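Local coordinates for omega transaminase (Pseudomonas sp., PDB 5LHA), which probably transfers amino groups from amine donors to keto acceptors such as pyruvate, using a pyridoxal-phosphate cofactor that is held here in its pyridoxamine form, at residues K13-E18 with D49-R54; D43-T48 with P435-R440. All coordinates share one frame; numbering follows the deposited sequence.

Interaction 1: residues K13-E18 with D49-R54; sequences KYKNAE and DIDGQR
Ile50 pushes its CD1 methyl against the backbone between Tyr14 and Lys15, and this is where the contact is tight. Ile50 CD1 lies 3.7 Å from Lys15 N, an amide that the contact buries without a partner in the model. The distance from Ile50 CD1 to Tyr14 C is 3.9 Å. Ile50 CD1 also meets Tyr14 CB at 4.0 Å. With CG1 standing between the backbone N and the carbonyl carbon (chi1 59°) and CD1 extended beyond it, the isoleucine reaches straight across to the N-terminal segment. The phenol of Tyr14 turns the other way: its OH hydrogen-bonds to Asp101 of the second subunit, and its side chain packs on Pro97 of that chain.

The outer side is looser and polar. Lys15 holds CG anti to the backbone N (chi1 -177°), then bends at chi3; the Lys15 and Asp51 side chains cross at about a right angle, and Lys15 NZ forms a salt bridge with Asp51 OD1 at 2.9 Å. The ammonium approaches on the syn side, 30° out of the carboxylate plane. Both residues are solvent-exposed, so the bridge is probably worth less than a buried one.

Asp49 OD1 accepts from Gln53 N at 2.9 Å and more weakly from Asp51 N, bracing the loop from within. Tyr14 and Lys15 thus meet, at Ile50 and Asp51, the beta-hairpin of strands 46-49 and 54-57, whose turn, Asp49 to Gly52, is type I with a G1 bulge at Gly52.

Interaction 2: residues D43-T48 with P435-R440; sequences DGNYIT and PLTLTR
Asn45 belongs to a type II' turn, Asp43 to Tyr46, that links strands 37-43 and 46-49 as a beta-hairpin; its carboxamide inserts against the type I turn formed by Pro435 to Leu438, just ahead of helix 440-457. The side chains of Asn45 and Pro435 run past each other in opposite directions, which sets the amide oxygen alongside the proline ring. Asn45 OD1 lies 3.0 Å from Pro435 CB and 3.1 Å from Pro435 CG, a close fit against two ring carbons rather than a hydrogen bond.

The Asn45 and Thr437 side chains cross at a slant, yet the hydroxyl lies almost in the amide plane, only 7° out of it. Asn45 ND2 donates to Thr437 OG1 at 3.0 Å, with an N-H...O angle of 146°. Thr437 presents OG1 from the position between its backbone N and carbonyl carbon (chi1 58°), while CG2 takes the place beside the N. Glu442 OE1, in the first turn of the helix, is a second acceptor for ND2; Thr439 caps that helix through a bond from Glu442 N to its OG1.

Thus both ends of the buried amide are engaged, and the Glu442 carboxylate, which if ionised can only accept, probably fixes which way the group is flipped. With an alanine here, Thr437 OG1 and Glu442 OE1 would probably lose the donor they share, and a gap would open beside the proline ring. A water completes the link: it donates to Asn45 OD1 at 2.8 Å and lies 2.7 Å from Thr437 OG1.

In the fold
Interactions 1 and 2 lie about 21 Å apart, centre to centre, on the same side of the chain's centre. Strand 46-49 connects them: its leading turn takes part in interaction 2 and its following turn in interaction 1, and Arg54 packs on Tyr46 and Thr48. Along the chain the order is 13-18, 43-48, 49-54 and 435-440, so the N-terminal segment and a C-terminal turn meet the turns at the two ends of strand 46-49. That strand lies between 37-43 and 54-57 in a mixed sheet that also contains strand 429-432. Interaction 2 joins parts distant in sequence in a buried contact, whereas interaction 1 sits at the surface beside the second subunit of this fold type I enzyme.

Interaction 1: residues K13-E18 with D49-R54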
loop_
_atom_site.group_PDB
_atom_site.type_symbol
_atom_site.label_atom_id
_atom_site.label_comp_id
_atom_site.label_asym_id
_atom_site.label_seq_id
_atom_site.Cartn_x
_atom_site.Cartn_y
_atom_site.Cartn_z
ATOM N N LYS A 13 1.098 12.875 -48.163
ATOM C CA LYS A 13 -0.186 12.213 -47.914
ATOM C C LYS A 13 -0.299 11.669 -46.490
ATOM O O LYS A 13 -0.667 10.513 -46.275
ATOM C CB LYS A 13 -0.403 11.103 -48.934
ATOM C CG LYS A 13 -0.492 11.593 -50.369
ATOM C CD LYS A 13 -1.459 12.754 -50.500
ATOM C CE LYS A 13 -1.562 13.206 -51.938
ATOM N NZ LYS A 13 -2.510 14.341 -52.089
ATOM N N TYR A 14 0.007 12.498 -45.497
ATOM C CA TYR A 14 -0.283 12.175 -44.106
ATOM C C TYR A 14 -1.674 12.620 -43.687
ATOM O O TYR A 14 -2.068 12.377 -42.541
ATOM C CB TYR A 14 0.751 12.810 -43.173
ATOM C CG TYR A 14 2.096 12.131 -43.227
ATOM C CD1 TYR A 14 2.338 10.965 -42.509
ATOM C CD2 TYR A 14 3.119 12.648 -44.004
ATOM C CE1 TYR A 14 3.574 10.337 -42.569
ATOM C CE2 TYR A 14 4.355 12.026 -44.070
ATOM C CZ TYR A 14 4.579 10.874 -43.354
ATOM O OH TYR A 14 5.814 10.264 -43.424
ATOM N N LYS A 15 -2.420 13.269 -44.585
ATOM C CA LYS A 15 -3.755 13.745 -44.237
ATOM C C LYS A 15 -4.741 12.585 -44.094
ATOM O O LYS A 15 -5.529 12.547 -43.139
ATOM C CB LYS A 15 -4.230 14.751 -45.289
ATOM C CG LYS A 15 -5.587 15.381 -45.003
ATOM C CD LYS A 15 -5.935 16.422 -46.066
ATOM C CE LYS A 15 -4.915 17.550 -46.088
ATOM N NZ LYS A 15 -5.291 18.652 -47.019
ATOM N N ASN A 16 -4.713 11.629 -45.027
ATOM C CA ASN A 16 -5.515 10.412 -44.916
ATOM C C ASN A 16 -4.836 9.279 -44.148
ATOM O O ASN A 16 -5.483 8.245 -43.928
ATOM C CB ASN A 16 -5.926 9.885 -46.311
ATOM C CG ASN A 16 -7.032 10.714 -46.960
ATOM O OD1 ASN A 16 -6.798 11.455 -47.917
ATOM N ND2 ASN A 16 -8.254 10.561 -46.455
ATOM N N ALA A 17 -3.572 9.440 -43.735
ATOM C CA ALA A 17 -2.826 8.332 -43.140
ATOM C C ALA A 17 -3.529 7.766 -41.903
ATOM O O ALA A 17 -4.136 8.497 -41.111
ATOM C CB ALA A 17 -1.413 8.787 -42.768
ATOM N N GLU A 18 -3.421 6.447 -41.732
ATOM C CA GLU A 18 -3.975 5.794 -40.557
ATOM C C GLU A 18 -3.032 5.928 -39.366
ATOM O O GLU A 18 -1.806 5.930 -39.505
ATOM C CB GLU A 18 -4.290 4.324 -40.831
ATOM C CG GLU A 18 -5.020 3.662 -39.679
ATOM C CD GLU A 18 -6.318 4.376 -39.332
ATOM O OE1 GLU A 18 -6.958 4.936 -40.256
ATOM O OE2 GLU A 18 -6.682 4.400 -38.135
ATOM N N ASP A 49 2.604 23.185 -40.867
ATOM C CA ASP A 49 1.984 21.872 -40.930
ATOM C C ASP A 49 2.141 21.278 -42.329
ATOM O O ASP A 49 2.758 21.870 -43.214
ATOM C CB ASP A 49 0.519 21.954 -40.483
ATOM C CG ASP A 49 -0.337 22.817 -41.386
ATOM O OD1 ASP A 49 0.080 23.146 -42.508
ATOM O OD2 ASP A 49 -1.449 23.177 -40.957
ATOM N N ILE A 50 1.615 20.064 -42.520
ATOM C CA ILE A 50 1.689 19.389 -43.814
ATOM C C ILE A 50 0.851 20.069 -44.885
ATOM O O ILE A 50 0.952 19.700 -46.059
ATOM C CB ILE A 50 1.237 17.917 -43.724
ATOM C CG1 ILE A 50 -0.215 17.833 -43.205
ATOM C CG2 ILE A 50 2.215 17.123 -42.884
ATOM C CD1 ILE A 50 -0.906 16.469 -43.370
ATOM N N ASP A 51 0.004 21.022 -44.507
ATOM C CA ASP A 51 -0.747 21.818 -45.462
ATOM C C ASP A 51 -0.052 23.131 -45.779
ATOM O O ASP A 51 -0.644 23.991 -46.436
ATOM C CB ASP A 51 -2.155 22.090 -44.927
ATOM C CG ASP A 51 -3.000 20.826 -44.816
ATOM O OD1 ASP A 51 -3.089 20.071 -45.806
ATOM O OD2 ASP A 51 -3.579 20.584 -43.732
ATOM N N GLY A 52 1.193 23.297 -45.339
ATOM C CA GLY A 52 1.951 24.501 -45.619
ATOM C C GLY A 52 1.511 25.747 -44.882
ATOM O O GLY A 52 1.984 26.838 -45.215
ATOM N N GLN A 53 0.608 25.637 -43.911
ATOM C CA GLN A 53 0.197 26.799 -43.131
ATOM C C GLN A 53 1.186 27.031 -41.994
ATOM O O GLN A 53 1.591 26.088 -41.309
ATOM C CB GLN A 53 -1.217 26.609 -42.587
ATOM C CG GLN A 53 -2.266 26.333 -43.649
ATOM C CD GLN A 53 -2.620 27.573 -44.454
ATOM O OE1 GLN A 53 -2.911 28.625 -43.882
ATOM N NE2 GLN A 53 -2.590 27.460 -45.784
ATOM N N ARG A 54 1.580 28.288 -41.808
ATOM C CA ARG A 54 2.625 28.680 -40.871
ATOM C C ARG A 54 2.012 29.349 -39.648
ATOM O O ARG A 54 1.102 30.175 -39.772
ATOM C CB ARG A 54 3.613 29.632 -41.550
ATOM C CG ARG A 54 4.566 30.372 -40.618
ATOM C CD ARG A 54 5.489 31.291 -41.424
ATOM N NE ARG A 54 4.867 32.579 -41.725
ATOM C CZ ARG A 54 5.383 33.760 -41.390
ATOM N NH1 ARG A 54 6.545 33.822 -40.752
ATOM N NH2 ARG A 54 4.739 34.878 -41.700
#

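Interaction 2: residues D43-T48 with P435-R440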
loop_
_atom_site.group_PDB
_atom_site.type_symbol
_atom_site.label_atom_id
_atom_site.label_comp_id
_atom_site.label_asym_id
_atom_site.label_seq_id
_atom_site.Cartn_x
_atom_site.Cartn_y
_atom_site.Cartn_z
ATOM N N ASP A 43 11.185 26.154 -37.642
ATOM C CA ASP A 43 12.355 27.004 -37.810
ATOM C C ASP A 43 12.176 28.269 -36.980
ATOM O O ASP A 43 11.151 28.947 -37.099
ATOM C CB ASP A 43 12.548 27.332 -39.295
ATOM C CG ASP A 43 13.864 27.993 -39.587
ATOM O OD1 ASP A 43 14.847 27.268 -39.853
ATOM O OD2 ASP A 43 13.923 29.231 -39.538
ATOM N N GLY A 44 13.161 28.583 -36.144
ATOM C CA GLY A 44 13.020 29.732 -35.270
ATOM C C GLY A 44 11.918 29.464 -34.262
ATOM O O GLY A 44 11.905 28.427 -33.594
ATOM N N ASN A 45 10.981 30.406 -34.140
ATOM C CA ASN A 45 9.816 30.250 -33.279
ATOM C C ASN A 45 8.546 29.971 -34.086
ATOM O O ASN A 45 7.433 30.177 -33.585
ATOM C CB ASN A 45 9.639 31.479 -32.378
ATOM C CG ASN A 45 10.810 31.680 -31.407
ATOM O OD1 ASN A 45 11.592 30.767 -31.172
ATOM N ND2 ASN A 45 10.921 32.875 -30.836
ATOM N N TYR A 46 8.690 29.480 -35.319
ATOM C CA TYR A 46 7.564 29.199 -36.197
ATOM C C TYR A 46 7.558 27.724 -36.576
ATOM O O TYR A 46 8.608 27.078 -36.634
ATOM C CB TYR A 46 7.609 30.064 -37.475
ATOM C CG TYR A 46 7.255 31.517 -37.248
ATOM C CD1 TYR A 46 8.204 32.420 -36.787
ATOM C CD2 TYR A 46 5.969 31.984 -37.491
ATOM C CE1 TYR A 46 7.878 33.751 -36.572
ATOM C CE2 TYR A 46 5.633 33.308 -37.279
ATOM C CZ TYR A 46 6.591 34.194 -36.821
ATOM O OH TYR A 46 6.251 35.521 -36.612
ATOM N N ILE A 47 6.353 27.185 -36.794
ATOM C CA ILE A 47 6.175 25.823 -37.286
ATOM C C ILE A 47 5.170 25.840 -38.433
ATOM O O ILE A 47 4.320 26.728 -38.540
ATOM C CB ILE A 47 5.717 24.839 -36.184
ATOM C CG1 ILE A 47 4.368 25.268 -35.613
ATOM C CG2 ILE A 47 6.759 24.764 -35.085
ATOM C CD1 ILE A 47 3.977 24.582 -34.332
ATOM N N THR A 48 5.278 24.830 -39.293
ATOM C CA THR A 48 4.460 24.714 -40.492
ATOM C C THR A 48 3.897 23.301 -40.577
ATOM O O THR A 48 4.634 22.327 -40.392
ATOM C CB THR A 48 5.287 25.060 -41.733
ATOM O OG1 THR A 48 6.008 26.272 -41.488
ATOM C CG2 THR A 48 4.401 25.258 -42.966
ATOM N N PRO A 435 8.847 29.955 -27.183
ATOM C CA PRO A 435 10.297 29.969 -26.944
ATOM C C PRO A 435 10.713 31.225 -26.195
ATOM O O PRO A 435 10.069 32.272 -26.282
ATOM C CB PRO A 435 10.894 29.925 -28.354
ATOM C CG PRO A 435 9.845 29.222 -29.184
ATOM C CD PRO A 435 8.519 29.648 -28.591
ATOM N N LEU A 436 11.795 31.102 -25.433
ATOM C CA LEU A 436 12.267 32.224 -24.631
ATOM C C LEU A 436 12.935 33.303 -25.472
ATOM O O LEU A 436 13.229 34.384 -24.948
ATOM C CB LEU A 436 13.219 31.718 -23.548
ATOM C CG LEU A 436 12.594 30.663 -22.623
ATOM C CD1 LEU A 436 13.457 30.415 -21.394
ATOM C CD2 LEU A 436 11.161 31.010 -22.210
ATOM N N THR A 437 13.173 33.038 -26.754
ATOM C CA THR A 437 13.651 34.046 -27.688
ATOM C C THR A 437 12.534 34.931 -28.235
ATOM O O THR A 437 12.812 35.766 -29.101
ATOM C CB THR A 437 14.409 33.379 -28.838
ATOM O OG1 THR A 437 13.551 32.446 -29.505
ATOM C CG2 THR A 437 15.652 32.663 -28.311
ATOM N N LEU A 438 11.302 34.776 -27.742
ATOM C CA LEU A 438 10.176 35.578 -28.206
ATOM C C LEU A 438 10.505 37.065 -28.174
ATOM O O LEU A 438 11.111 37.566 -27.226
ATOM C CB LEU A 438 8.950 35.308 -27.339
ATOM C CG LEU A 438 7.627 35.826 -27.892
ATOM C CD1 LEU A 438 7.059 34.836 -28.888
ATOM C CD2 LEU A 438 6.648 36.071 -26.765
ATOM N N THR A 439 10.114 37.773 -29.225
ATOM C CA THR A 439 10.360 39.203 -29.330
ATOM C C THR A 439 9.105 39.996 -28.980
ATOM O O THR A 439 8.013 39.444 -28.817
ATOM C CB THR A 439 10.844 39.557 -30.739
ATOM O OG1 THR A 439 9.799 39.301 -31.685
ATOM C CG2 THR A 439 12.055 38.719 -31.102
ATOM N N ARG A 440 9.282 41.313 -28.837
ATOM C CA ARG A 440 8.135 42.211 -28.727
ATOM C C ARG A 440 7.149 41.964 -29.861
ATOM O O ARG A 440 5.943 41.801 -29.637
ATOM C CB ARG A 440 8.596 43.669 -28.761
ATOM C CG ARG A 440 9.348 44.171 -27.547
ATOM C CD ARG A 440 9.454 45.687 -27.634
ATOM N NE ARG A 440 10.173 46.297 -26.519
ATOM C CZ ARG A 440 10.572 47.564 -26.512
ATOM N NH1 ARG A 440 10.324 48.338 -27.559
ATOM N NH2 ARG A 440 11.219 48.059 -25.467
HETATM O O HOH W 1 14.079 31.701 -32.057
#